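Long-range contacts in beta-ketothiolase BktB (Ralstonia eutropha, PDB 4NZS), which catalyses the condensation of acetyl-CoA with propionyl-CoA or a second acetyl-CoA, giving the beta-ketoacyl-CoA precursors of a polyhydroxyalkanoate copolymer: residues E42-A47 and A262-E267; S50-G55 and G81-A86. All blocks are in the same frame, centred on the assembly; numbering follows the deposited sequence.

Contact 1 (E42-A47 and A262-E267); sequences EALARA and AVVMME
Val-264 presses both its methyls against one side of the helical turn from Ala-43 to Ala-47, and this valine supplies most of the strand's share of the contact. Its CG2 does the central work, touching Ala-43, Leu-44 and Ala-47 at once. That methyl lies 3.3 Å from the carbonyl O of Ala-43. It is 3.5 Å from CD1 of Leu-44, and CB of Ala-47 comes within 3.9 Å of it. The torsion explains the reach: CG1 is anti to the backbone N (chi1 174°), which sets CG2 beside that N and turns it onto the helix, while CG1 comes alongside CB of Ala-47 at 4.0 Å. Ala-43 and Ala-47, one turn apart, both aim CB at the strand. Leu-44 starts out pointing away from it, but its CD1 swings back, and the leucine and valine side chains meet at about a right angle. Towards the beginning of the strand segment, the CB atoms of Ala-43 and Ala-262 lie 4.2 Å apart. The axes of the two short segments come within 7.9 Å and cross at -43°, a closeness consistent with the small alanines in between. This is helix-on-sheet packing within the N-terminal thiolase domain: helix 32-47 lies across one face of the mixed sheet, in which strand 257-267 runs between strands 10-22 and 116-124. On the other face of the sheet, Val-263 and Met-265 rest on Ile-102 of helix 97-110. In the second shell, Ser-14 of the adjoining strand 10-22 ties the two layers together, because its OG is hydrogen-bonded to the carbonyl O of Ala-43 and weakly to the N of Val-264. That same carbonyl O also accepts the helical bond from the N of Ala-47, 3.1 Å away.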
ATOM      1  N   GLU A  42     -24.125 -23.274  14.164  1.00 46.68           N
ATOM      2  CA  GLU A  42     -25.551 -23.485  13.986  1.00 49.37           C
ATOM      3  C   GLU A  42     -25.959 -24.849  13.415  1.00 49.96           C
ATOM      4  O   GLU A  42     -26.985 -25.432  13.799  1.00 54.63           O
ATOM      5  CB  GLU A  42     -26.157 -22.402  13.121  1.00 53.06           C
ATOM      6  CG  GLU A  42     -27.574 -22.103  13.532  1.00 60.49           C
ATOM      7  CD  GLU A  42     -27.613 -21.678  14.985  1.00 65.94           C
ATOM      8  OE1 GLU A  42     -27.609 -22.583  15.850  1.00 69.08           O
ATOM      9  OE2 GLU A  42     -27.601 -20.453  15.253  1.00 59.28           O
ATOM     10  N   ALA A  43     -25.179 -25.367  12.490  1.00 43.80           N
ATOM     11  CA  ALA A  43     -25.562 -26.585  11.844  1.00 41.90           C
ATOM     12  C   ALA A  43     -25.397 -27.745  12.804  1.00 42.12           C
ATOM     13  O   ALA A  43     -26.017 -28.768  12.646  1.00 44.03           O
ATOM     14  CB  ALA A  43     -24.729 -26.791  10.581  1.00 46.97           C
ATOM     15  N   LEU A  44     -24.527 -27.604  13.789  1.00 48.33           N
ATOM     16  CA  LEU A  44     -24.432 -28.616  14.843  1.00 52.49           C
ATOM     17  C   LEU A  44     -25.710 -28.687  15.688  1.00 52.66           C
ATOM     18  O   LEU A  44     -26.291 -29.747  15.894  1.00 45.71           O
ATOM     19  CB  LEU A  44     -23.229 -28.319  15.746  1.00 51.24           C
ATOM     20  CG  LEU A  44     -21.879 -28.908  15.300  1.00 51.31           C
ATOM     21  CD1 LEU A  44     -21.934 -29.805  14.057  1.00 44.22           C
ATOM     22  CD2 LEU A  44     -20.855 -27.792  15.134  1.00 51.32           C
ATOM     23  N   ALA A  45     -26.124 -27.520  16.160  1.00 59.71           N
ATOM     24  CA  ALA A  45     -27.325 -27.359  16.944  1.00 58.78           C
ATOM     25  C   ALA A  45     -28.526 -28.045  16.323  1.00 54.07           C
ATOM     26  O   ALA A  45     -29.279 -28.709  17.013  1.00 59.52           O
ATOM     27  CB  ALA A  45     -27.604 -25.877  17.125  1.00 60.79           C
ATOM     28  N   ARG A  46     -28.758 -27.808  15.042  1.00 56.86           N
ATOM     29  CA  ARG A  46     -29.848 -28.460  14.326  1.00 55.11           C
ATOM     30  C   ARG A  46     -29.630 -29.943  14.202  1.00 57.30           C
ATOM     31  O   ARG A  46     -30.544 -30.734  14.311  1.00 64.68           O
ATOM     32  CB  ARG A  46     -30.052 -27.843  12.956  1.00 57.74           C
ATOM     33  CG  ARG A  46     -30.006 -26.337  12.972  1.00 61.75           C
ATOM     34  CD  ARG A  46     -31.324 -25.711  12.570  1.00 68.24           C
ATOM     35  NE  ARG A  46     -31.177 -24.268  12.470  1.00 75.52           N
ATOM     36  CZ  ARG A  46     -32.125 -23.391  12.759  1.00 80.26           C
ATOM     37  NH1 ARG A  46     -33.316 -23.802  13.158  1.00 79.17           N
ATOM     38  NH2 ARG A  46     -31.878 -22.097  12.639  1.00 76.47           N
ATOM     39  N   ALA A  47     -28.393 -30.315  13.957  1.00 54.15           N
ATOM     40  CA  ALA A  47     -28.037 -31.704  13.862  1.00 55.21           C
ATOM     41  C   ALA A  47     -28.078 -32.326  15.240  1.00 53.83           C
ATOM     42  O   ALA A  47     -27.950 -33.527  15.385  1.00 46.37           O
ATOM     43  CB  ALA A  47     -26.666 -31.856  13.247  1.00 58.50           C
ATOM     44  N   ALA A 262     -23.160 -24.285   5.809  1.00 44.97           N
ATOM     45  CA  ALA A 262     -22.663 -25.618   6.210  1.00 51.40           C
ATOM     46  C   ALA A 262     -23.715 -26.723   6.204  1.00 54.58           C
ATOM     47  O   ALA A 262     -24.912 -26.497   6.407  1.00 54.59           O
ATOM     48  CB  ALA A 262     -21.994 -25.561   7.575  1.00 50.38           C
ATOM     49  N   VAL A 263     -23.244 -27.934   5.953  1.00 52.17           N
ATOM     50  CA  VAL A 263     -24.070 -29.093   6.167  1.00 49.35           C
ATOM     51  C   VAL A 263     -23.345 -29.970   7.147  1.00 48.34           C
ATOM     52  O   VAL A 263     -22.107 -30.104   7.061  1.00 43.67           O
ATOM     53  CB  VAL A 263     -24.349 -29.886   4.888  1.00 40.07           C
ATOM     54  CG1 VAL A 263     -24.793 -28.945   3.792  1.00 43.31           C
ATOM     55  CG2 VAL A 263     -23.142 -30.716   4.475  1.00 39.22           C
ATOM     56  N   VAL A 264     -24.107 -30.555   8.076  1.00 46.13           N
ATOM     57  CA  VAL A 264     -23.563 -31.664   8.838  1.00 50.83           C
ATOM     58  C   VAL A 264     -23.925 -32.922   8.124  1.00 46.04           C
ATOM     59  O   VAL A 264     -25.047 -33.080   7.710  1.00 55.21           O
ATOM     60  CB  VAL A 264     -24.095 -31.746  10.266  1.00 52.79           C
ATOM     61  CG1 VAL A 264     -23.583 -33.029  10.915  1.00 55.62           C
ATOM     62  CG2 VAL A 264     -23.662 -30.517  11.084  1.00 55.13           C
ATOM     63  N   MET A 265     -22.967 -33.811   7.973  1.00 47.09           N
ATOM     64  CA  MET A 265     -23.242 -35.086   7.355  1.00 51.00           C
ATOM     65  C   MET A 265     -22.849 -36.236   8.227  1.00 53.47           C
ATOM     66  O   MET A 265     -22.150 -36.092   9.242  1.00 54.65           O
ATOM     67  CB  MET A 265     -22.479 -35.223   6.071  1.00 50.32           C
ATOM     68  CG  MET A 265     -23.117 -34.568   4.880  1.00 47.58           C
ATOM     69  SD  MET A 265     -21.710 -34.340   3.795  1.00 58.05           S
ATOM     70  CE  MET A 265     -22.538 -33.785   2.314  1.00 62.07           C
ATOM     71  N   MET A 266     -23.315 -37.392   7.793  1.00 56.40           N
ATOM     72  CA  MET A 266     -23.201 -38.599   8.552  1.00 56.86           C
ATOM     73  C   MET A 266     -23.243 -39.792   7.664  1.00 55.81           C
ATOM     74  O   MET A 266     -23.970 -39.813   6.663  1.00 51.81           O
ATOM     75  CB  MET A 266     -24.365 -38.711   9.534  1.00 57.67           C
ATOM     76  CG  MET A 266     -23.895 -38.548  10.949  1.00 60.04           C
ATOM     77  SD  MET A 266     -25.183 -38.502  12.197  1.00 67.57           S
ATOM     78  CE  MET A 266     -24.162 -37.921  13.559  1.00 67.72           C
ATOM     79  N   GLU A 267     -22.465 -40.787   8.073  1.00 64.01           N
ATOM     80  CA  GLU A 267     -22.746 -42.176   7.735  1.00 67.33           C
ATOM     81  C   GLU A 267     -24.173 -42.542   8.235  1.00 67.73           C
ATOM     82  O   GLU A 267     -24.489 -42.461   9.442  1.00 59.37           O
ATOM     83  CB  GLU A 267     -21.691 -43.125   8.343  1.00 67.54           C
ATOM     84  CG  GLU A 267     -21.251 -44.287   7.445  1.00 70.11           C
ATOM     85  CD  GLU A 267     -22.374 -45.243   7.081  1.00 73.40           C
ATOM     86  OE1 GLU A 267     -23.263 -45.470   7.948  1.00 66.02           O
ATOM     87  OE2 GLU A 267     -22.352 -45.758   5.928  1.00 74.06           O
TER

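Contact 2 (S50-G55 and G81-A86); sequences SGDDVG and GVTINA
Gly-81 offers its carbonyl O to CA of Gly-51 in a CA-H...O contact of 3.6 Å, where two loops of the N-terminal thiolase domain meet, each folded into a type I beta turn (Gly-51 to Val-54 and Thr-83 to Ala-86). Gly-51, having no side chain, lets its CA come within 3.8 Å of CA of Val-82. Val-82 has CG1 anti to its backbone N (chi1 173°) and 4.0 Å from CB of Val-54, an apolar touch on the buried side. Thr-83 then bridges the loops: its N gives a weak hydrogen bond of 3.4 Å to O of Gly-51, an oxygen that also accepts the turn-closing bond from N of Val-54. On the outer side the side chains of Thr-83 and Asp-52 cross at about a right angle, with CG2 of Thr-83 3.2 Å from OD1 of Asp-52. Asp-52 is itself held by an ST turn, its N donating to OG of Ser-50. Within the second turn, the Ile-84 carbonyl is bonded by Arg-74 and the Ile-84 side chain packs on Pro-292 of the second subunit. At the end of the turn, Ala-86 directs its CB at the other loop, 3.7 Å from O of Val-54.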
ATOM      1  N   SER A  50     -22.583 -32.786  18.884  1.00 54.99           N
ATOM      2  CA  SER A  50     -21.440 -32.165  19.539  1.00 53.30           C
ATOM      3  C   SER A  50     -20.313 -31.933  18.564  1.00 56.81           C
ATOM      4  O   SER A  50     -20.229 -32.607  17.557  1.00 62.99           O
ATOM      5  CB  SER A  50     -20.938 -33.022  20.700  1.00 49.67           C
ATOM      6  OG  SER A  50     -19.959 -32.340  21.459  1.00 48.51           O
ATOM      7  N   GLY A  51     -19.440 -30.983  18.875  1.00 57.70           N
ATOM      8  CA  GLY A  51     -18.284 -30.721  18.051  1.00 51.14           C
ATOM      9  C   GLY A  51     -17.320 -31.815  18.328  1.00 50.97           C
ATOM     10  O   GLY A  51     -16.575 -32.232  17.449  1.00 55.62           O
ATOM     11  N   ASP A  52     -17.362 -32.342  19.540  1.00 48.64           N
ATOM     12  CA  ASP A  52     -16.433 -33.400  19.891  1.00 51.66           C
ATOM     13  C   ASP A  52     -16.527 -34.586  18.952  1.00 54.19           C
ATOM     14  O   ASP A  52     -15.552 -35.297  18.741  1.00 48.09           O
ATOM     15  CB  ASP A  52     -16.646 -33.860  21.320  1.00 52.40           C
ATOM     16  CG  ASP A  52     -16.339 -32.780  22.304  1.00 52.76           C
ATOM     17  OD1 ASP A  52     -15.157 -32.449  22.431  1.00 50.59           O
ATOM     18  OD2 ASP A  52     -17.278 -32.247  22.924  1.00 61.27           O
ATOM     19  N   ASP A  53     -17.697 -34.782  18.367  1.00 60.79           N
ATOM     20  CA  ASP A  53     -17.965 -36.006  17.655  1.00 65.03           C
ATOM     21  C   ASP A  53     -17.902 -35.768  16.140  1.00 68.24           C
ATOM     22  O   ASP A  53     -18.328 -36.631  15.366  1.00 68.10           O
ATOM     23  CB  ASP A  53     -19.318 -36.599  18.121  1.00 65.81           C
ATOM     24  CG  ASP A  53     -19.437 -36.683  19.666  1.00 64.53           C
ATOM     25  OD1 ASP A  53     -18.407 -36.742  20.370  1.00 66.72           O
ATOM     26  OD2 ASP A  53     -20.565 -36.669  20.185  1.00 63.48           O
ATOM     27  N   VAL A  54     -17.353 -34.613  15.723  1.00 68.43           N
ATOM     28  CA  VAL A  54     -17.006 -34.370  14.300  1.00 61.49           C
ATOM     29  C   VAL A  54     -15.558 -34.764  14.090  1.00 54.09           C
ATOM     30  O   VAL A  54     -14.756 -34.553  14.987  1.00 48.84           O
ATOM     31  CB  VAL A  54     -17.137 -32.890  13.859  1.00 58.50           C
ATOM     32  CG1 VAL A  54     -17.010 -32.787  12.342  1.00 60.71           C
ATOM     33  CG2 VAL A  54     -18.448 -32.273  14.319  1.00 53.87           C
ATOM     34  N   GLY A  55     -15.234 -35.322  12.916  1.00 53.36           N
ATOM     35  CA  GLY A  55     -13.860 -35.810  12.601  1.00 53.68           C
ATOM     36  C   GLY A  55     -13.244 -35.378  11.262  1.00 55.63           C
ATOM     37  O   GLY A  55     -12.183 -35.893  10.877  1.00 54.26           O
ATOM     38  N   GLY A  81     -16.947 -24.599  17.527  1.00 47.50           N
ATOM     39  CA  GLY A  81     -17.093 -25.667  18.506  1.00 50.67           C
ATOM     40  C   GLY A  81     -16.478 -27.042  18.238  1.00 51.35           C
ATOM     41  O   GLY A  81     -16.443 -27.882  19.148  1.00 52.52           O
ATOM     42  N   VAL A  82     -16.017 -27.294  17.010  1.00 51.34           N
ATOM     43  CA  VAL A  82     -15.483 -28.604  16.620  1.00 41.46           C
ATOM     44  C   VAL A  82     -14.163 -28.900  17.284  1.00 44.67           C
ATOM     45  O   VAL A  82     -13.366 -28.012  17.525  1.00 46.95           O
ATOM     46  CB  VAL A  82     -15.225 -28.651  15.127  1.00 41.62           C
ATOM     47  CG1 VAL A  82     -14.502 -29.944  14.731  1.00 39.23           C
ATOM     48  CG2 VAL A  82     -16.532 -28.474  14.359  1.00 41.22           C
ATOM     49  N   THR A  83     -13.893 -30.159  17.575  1.00 50.73           N
ATOM     50  CA  THR A  83     -12.635 -30.450  18.213  1.00 53.57           C
ATOM     51  C   THR A  83     -11.460 -30.137  17.340  1.00 53.41           C
ATOM     52  O   THR A  83     -11.422 -30.362  16.126  1.00 59.94           O
ATOM     53  CB  THR A  83     -12.461 -31.890  18.666  1.00 55.21           C
ATOM     54  OG1 THR A  83     -13.038 -32.760  17.677  1.00 59.12           O
ATOM     55  CG2 THR A  83     -13.090 -32.061  20.024  1.00 57.35           C
ATOM     56  N   ILE A  84     -10.512 -29.583  18.060  1.00 51.05           N
ATOM     57  CA  ILE A  84      -9.165 -29.381  17.700  1.00 42.53           C
ATOM     58  C   ILE A  84      -8.582 -30.727  17.270  1.00 39.04           C
ATOM     59  O   ILE A  84      -7.571 -30.781  16.559  1.00 36.17           O
ATOM     60  CB  ILE A  84      -8.508 -28.789  18.993  1.00 49.50           C
ATOM     61  CG1 ILE A  84      -7.600 -27.594  18.701  1.00 47.94           C
ATOM     62  CG2 ILE A  84      -7.823 -29.867  19.844  1.00 51.90           C
ATOM     63  CD1 ILE A  84      -7.774 -26.470  19.706  1.00 45.60           C
ATOM     64  N   ASN A  85      -9.191 -31.820  17.733  1.00 43.51           N
ATOM     65  CA  ASN A  85      -8.790 -33.178  17.316  1.00 46.61           C
ATOM     66  C   ASN A  85      -9.240 -33.526  15.887  1.00 45.42           C
ATOM     67  O   ASN A  85      -8.937 -34.607  15.391  1.00 42.86           O
ATOM     68  CB  ASN A  85      -9.309 -34.258  18.295  1.00 48.52           C
ATOM     69  CG  ASN A  85      -8.893 -34.028  19.779  1.00 50.90           C
ATOM     70  OD1 ASN A  85      -8.028 -33.214  20.115  1.00 48.99           O
ATOM     71  ND2 ASN A  85      -9.540 -34.768  20.670  1.00 50.66           N
ATOM     72  N   ALA A  86      -9.927 -32.593  15.224  1.00 45.76           N
ATOM     73  CA  ALA A  86     -10.486 -32.805  13.864  1.00 46.74           C
ATOM     74  C   ALA A  86      -9.748 -32.134  12.648  1.00 46.10           C
ATOM     75  O   ALA A  86      -9.688 -30.899  12.530  1.00 45.50           O
ATOM     76  CB  ALA A  86     -11.935 -32.350  13.880  1.00 43.96           C
TER

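Both segments of contact 2 fall in the chain between the segments of contact 1, and in space the centres of the two contacts are about 12 Å apart. Residues 42-47 lie on helix 32-47, and residues 50-55 follow shortly after and lead towards strand 57-60. The two contacts touch where CD1 of Leu-44 approaches CG2 of Val-54 at 4.3 Å, a packing contact that joins the buried side of the loops to the helix-sheet layer. Contact 1 is wholly buried, whereas contact 2 is partly exposed. Both lie away from the probable active-site residues Cys-95, His-355 and Cys-385.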